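PDB 3QJG: epidermin biosynthesis protein EpiD from Staphylococcus aureus, which probably catalyses the FMN-dependent oxidative decarboxylation of the C-terminal cysteine of the epidermin precursor peptide, a step in lantibiotic maturation. Local coordinates for residues A[79-85]-A[112-118]. Numbering follows the deposited sequence.
With FMN (flavin mononucleotide), chain M.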
loop_
_atom_site.group_PDB
_atom_site.type_symbol
_atom_site.label_atom_id
_atom_site.label_comp_id
_atom_site.label_asym_id
_atom_site.label_seq_id
_atom_site.Cartn_x
_atom_site.Cartn_y
_atom_site.Cartn_z
ATOM N N LYS A 79 -11.572 -22.881 33.593
ATOM C CA LYS A 79 -12.416 -23.604 32.629
ATOM C C LYS A 79 -12.110 -23.027 31.283
ATOM O O LYS A 79 -11.933 -21.817 31.180
ATOM C CB LYS A 79 -13.925 -23.453 32.940
ATOM C CG LYS A 79 -14.329 -23.964 34.307
ATOM C CD LYS A 79 -14.028 -25.457 34.473
ATOM C CE LYS A 79 -14.471 -26.011 35.853
ATOM N NZ LYS A 79 -14.306 -27.485 35.873
ATOM N N ILE A 80 -12.001 -23.906 30.292
ATOM C CA ILE A 80 -11.881 -23.512 28.942
ATOM C C ILE A 80 -12.961 -24.213 28.179
ATOM O O ILE A 80 -13.116 -25.485 28.289
ATOM C CB ILE A 80 -10.484 -23.898 28.332
ATOM C CG1 ILE A 80 -9.400 -23.242 29.213
ATOM C CG2 ILE A 80 -10.426 -23.493 26.865
ATOM C CD1 ILE A 80 -7.966 -23.483 28.860
ATOM N N ILE A 81 -13.698 -23.421 27.397
ATOM C CA ILE A 81 -14.804 -23.927 26.600
ATOM C C ILE A 81 -14.642 -23.615 25.114
ATOM O O ILE A 81 -14.232 -22.530 24.733
ATOM C CB ILE A 81 -16.179 -23.457 27.108
ATOM C CG1 ILE A 81 -16.515 -21.997 26.798
ATOM C CG2 ILE A 81 -16.322 -23.616 28.680
ATOM C CD1 ILE A 81 -17.956 -21.697 27.222
ATOM N N ILE A 82 -14.962 -24.576 24.254
ATOM C CA ILE A 82 -15.054 -24.242 22.858
ATOM C C ILE A 82 -16.543 -24.077 22.468
ATOM O O ILE A 82 -17.331 -25.045 22.473
ATOM C CB ILE A 82 -14.326 -25.260 21.979
ATOM C CG1 ILE A 82 -12.970 -25.622 22.581
ATOM C CG2 ILE A 82 -14.156 -24.687 20.591
ATOM C CD1 ILE A 82 -12.215 -26.625 21.807
ATOM N N LEU A 83 -16.940 -22.845 22.156
ATOM C CA LEU A 83 -18.350 -22.535 21.895
ATOM C C LEU A 83 -18.479 -21.350 20.933
ATOM O O LEU A 83 -18.040 -20.232 21.267
ATOM C CB LEU A 83 -19.085 -22.213 23.209
ATOM C CG LEU A 83 -20.606 -22.216 23.060
ATOM C CD1 LEU A 83 -21.339 -22.415 24.374
ATOM C CD2 LEU A 83 -21.100 -20.970 22.339
ATOM N N PRO A 84 -19.044 -21.582 19.737
ATOM C CA PRO A 84 -19.409 -22.862 19.086
ATOM C C PRO A 84 -18.161 -23.600 18.627
ATOM O O PRO A 84 -17.206 -22.952 18.202
ATOM C CB PRO A 84 -20.167 -22.427 17.853
ATOM C CG PRO A 84 -19.635 -20.999 17.575
ATOM C CD PRO A 84 -19.342 -20.419 18.884
ATOM N N ALA A 85 -18.222 -24.930 18.613
ATOM C CA ALA A 85 -17.133 -25.761 18.263
ATOM C C ALA A 85 -17.470 -26.344 16.930
ATOM O O ALA A 85 -18.463 -27.068 16.846
ATOM C CB ALA A 85 -16.934 -26.928 19.294
ATOM N N LYS A 112 -9.199 -29.234 31.504
ATOM C CA LYS A 112 -10.031 -28.072 31.775
ATOM C C LYS A 112 -11.058 -27.783 30.706
ATOM O O LYS A 112 -11.686 -26.742 30.762
ATOM C CB LYS A 112 -9.167 -26.814 31.871
ATOM C CG LYS A 112 -7.992 -26.895 32.773
ATOM C CD LYS A 112 -7.247 -25.539 32.721
ATOM C CE LYS A 112 -6.404 -25.343 33.922
ATOM N NZ LYS A 112 -5.665 -24.120 33.743
ATOM N N LEU A 113 -11.221 -28.686 29.734
ATOM C CA LEU A 113 -11.787 -28.324 28.469
ATOM C C LEU A 113 -13.118 -28.958 28.169
ATOM O O LEU A 113 -13.286 -30.187 28.303
ATOM C CB LEU A 113 -10.789 -28.688 27.371
ATOM C CG LEU A 113 -11.181 -28.404 25.913
ATOM C CD1 LEU A 113 -10.915 -26.899 25.783
ATOM C CD2 LEU A 113 -10.341 -29.312 25.003
ATOM N N SER A 114 -14.052 -28.107 27.737
ATOM C CA SER A 114 -15.438 -28.477 27.440
ATOM C C SER A 114 -15.706 -28.006 26.033
ATOM O O SER A 114 -15.426 -26.865 25.719
ATOM C CB SER A 114 -16.434 -27.757 28.351
ATOM O OG SER A 114 -16.368 -28.212 29.673
ATOM N N ILE A 115 -16.298 -28.890 25.225
ATOM C CA ILE A 115 -16.605 -28.625 23.828
ATOM C C ILE A 115 -18.133 -28.640 23.652
ATOM O O ILE A 115 -18.804 -29.552 24.140
ATOM C CB ILE A 115 -15.917 -29.685 22.920
ATOM C CG1 ILE A 115 -14.383 -29.547 23.042
ATOM C CG2 ILE A 115 -16.362 -29.501 21.487
ATOM C CD1 ILE A 115 -13.537 -30.656 22.349
ATOM N N PHE A 116 -18.671 -27.583 23.032
ATOM C CA PHE A 116 -20.063 -27.442 22.644
ATOM C C PHE A 116 -20.169 -27.475 21.130
ATOM O O PHE A 116 -20.082 -26.449 20.472
ATOM C CB PHE A 116 -20.601 -26.137 23.181
ATOM C CG PHE A 116 -20.587 -26.059 24.660
ATOM C CD1 PHE A 116 -21.692 -26.450 25.405
ATOM C CD2 PHE A 116 -19.460 -25.609 25.334
ATOM C CE1 PHE A 116 -21.666 -26.365 26.791
ATOM C CE2 PHE A 116 -19.447 -25.471 26.747
ATOM C CZ PHE A 116 -20.535 -25.864 27.469
ATOM N N PRO A 117 -20.299 -28.682 20.554
ATOM C CA PRO A 117 -20.305 -28.867 19.130
ATOM C C PRO A 117 -21.432 -28.140 18.406
ATOM O O PRO A 117 -22.568 -27.982 18.940
ATOM C CB PRO A 117 -20.514 -30.373 18.955
ATOM C CG PRO A 117 -20.377 -31.021 20.279
ATOM C CD PRO A 117 -20.419 -29.942 21.325
ATOM N N ASN A 118 -21.138 -27.725 17.172
ATOM C CA ASN A 118 -22.047 -26.875 16.411
ATOM C C ASN A 118 -21.780 -27.040 14.934
ATOM O O ASN A 118 -20.761 -26.590 14.427
ATOM C CB ASN A 118 -21.868 -25.429 16.856
ATOM C CG ASN A 118 -23.025 -24.521 16.401
ATOM O OD1 ASN A 118 -23.895 -24.173 17.203
ATOM N ND2 ASN A 118 -23.018 -24.120 15.106
HETATM N N1 FMN M . -18.324 -25.302 10.348
HETATM C C2 FMN M . -18.768 -25.975 11.457
HETATM O O2 FMN M . -18.171 -26.978 11.833
HETATM N N3 FMN M . -19.882 -25.564 12.114
HETATM C C4 FMN M . -20.582 -24.475 11.696
HETATM O O4 FMN M . -21.568 -24.195 12.336
HETATM C C4A FMN M . -20.172 -23.769 10.567
HETATM N N5 FMN M . -20.841 -22.652 10.108
HETATM C C5A FMN M . -20.357 -21.966 9.040
HETATM C C6 FMN M . -21.061 -20.874 8.551
HETATM C C7 FMN M . -20.574 -20.177 7.465
HETATM C C7M FMN M . -21.276 -18.968 6.918
HETATM C C8 FMN M . -19.388 -20.600 6.852
HETATM C C8M FMN M . -18.831 -19.917 5.626
HETATM C C9 FMN M . -18.716 -21.716 7.304
HETATM C C9A FMN M . -19.193 -22.412 8.405
HETATM N N10 FMN M . -18.519 -23.552 8.841
HETATM C C10 FMN M . -19.012 -24.206 9.917
HETATM C "C1'" FMN M . -17.260 -24.088 8.209
HETATM C "C2'" FMN M . -16.038 -23.722 9.047
HETATM O "O2'" FMN M . -16.031 -22.309 9.325
HETATM C "C3'" FMN M . -14.855 -24.225 8.302
HETATM O "O3'" FMN M . -14.856 -25.670 8.218
HETATM C "C4'" FMN M . -13.555 -23.729 8.934
HETATM O "O4'" FMN M . -12.437 -24.326 8.297
HETATM C "C5'" FMN M . -13.417 -24.105 10.372
HETATM O "O5'" FMN M . -12.295 -23.388 10.853
HETATM P P FMN M . -12.025 -23.220 12.429
HETATM O O1P FMN M . -10.564 -22.931 12.583
HETATM O O2P FMN M . -12.413 -24.489 13.117
HETATM O O3P FMN M . -12.627 -22.051 13.087
#
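F116 lies against L83 and I81 from two directions. CD1 of L83 sits over one ring face, 4.0 Å from the ring centroid of F116, in a CH-pi contact. CB of I81 meets the ring edge at CE2 of F116, 3.9 Å away. The ring is brought there by a chi1 of -62°, with CG anti to the carbonyl carbon. V171 of helix 168-174 touches all three.

I80, L113, I82 and I115 pack on one face of the sheet. CD1 of L113 reaches CG2 of I80 at 3.6 Å and touches CG1 of I82. Beyond them, A85 CB is 3.4 Å from CG2 of I115, closer than usual for two carbons. I90 of helix 87-94 covers A85 and I115.

These are neighbouring parallel strands of the Rossmann-like flavoprotein core, joined by a helical connection. Their backbone bonds are regular from I80 to F116, including I82 N to S114 O at 2.8 Å. A beta bulge between I82 and A85 then shifts the register by one residue; the peptide before P84 is cis. A85 N still reaches F116 O, but from above the carbonyl plane. The bond N118 N to A85 O is weak.

The lysine end is looser and partly exposed. The K112 side chain turns toward residues before K79, where its NZ is hydrogen-bonded to A74 O and H77 O. At the other end N118 grips the flavin twice. N118 O accepts a hydrogen bond from N3 of FMN at 2.7 Å, and N118 ND2 donates to O4 of FMN at 3.1 Å. A165 N and N17 ND2 hold its OD1.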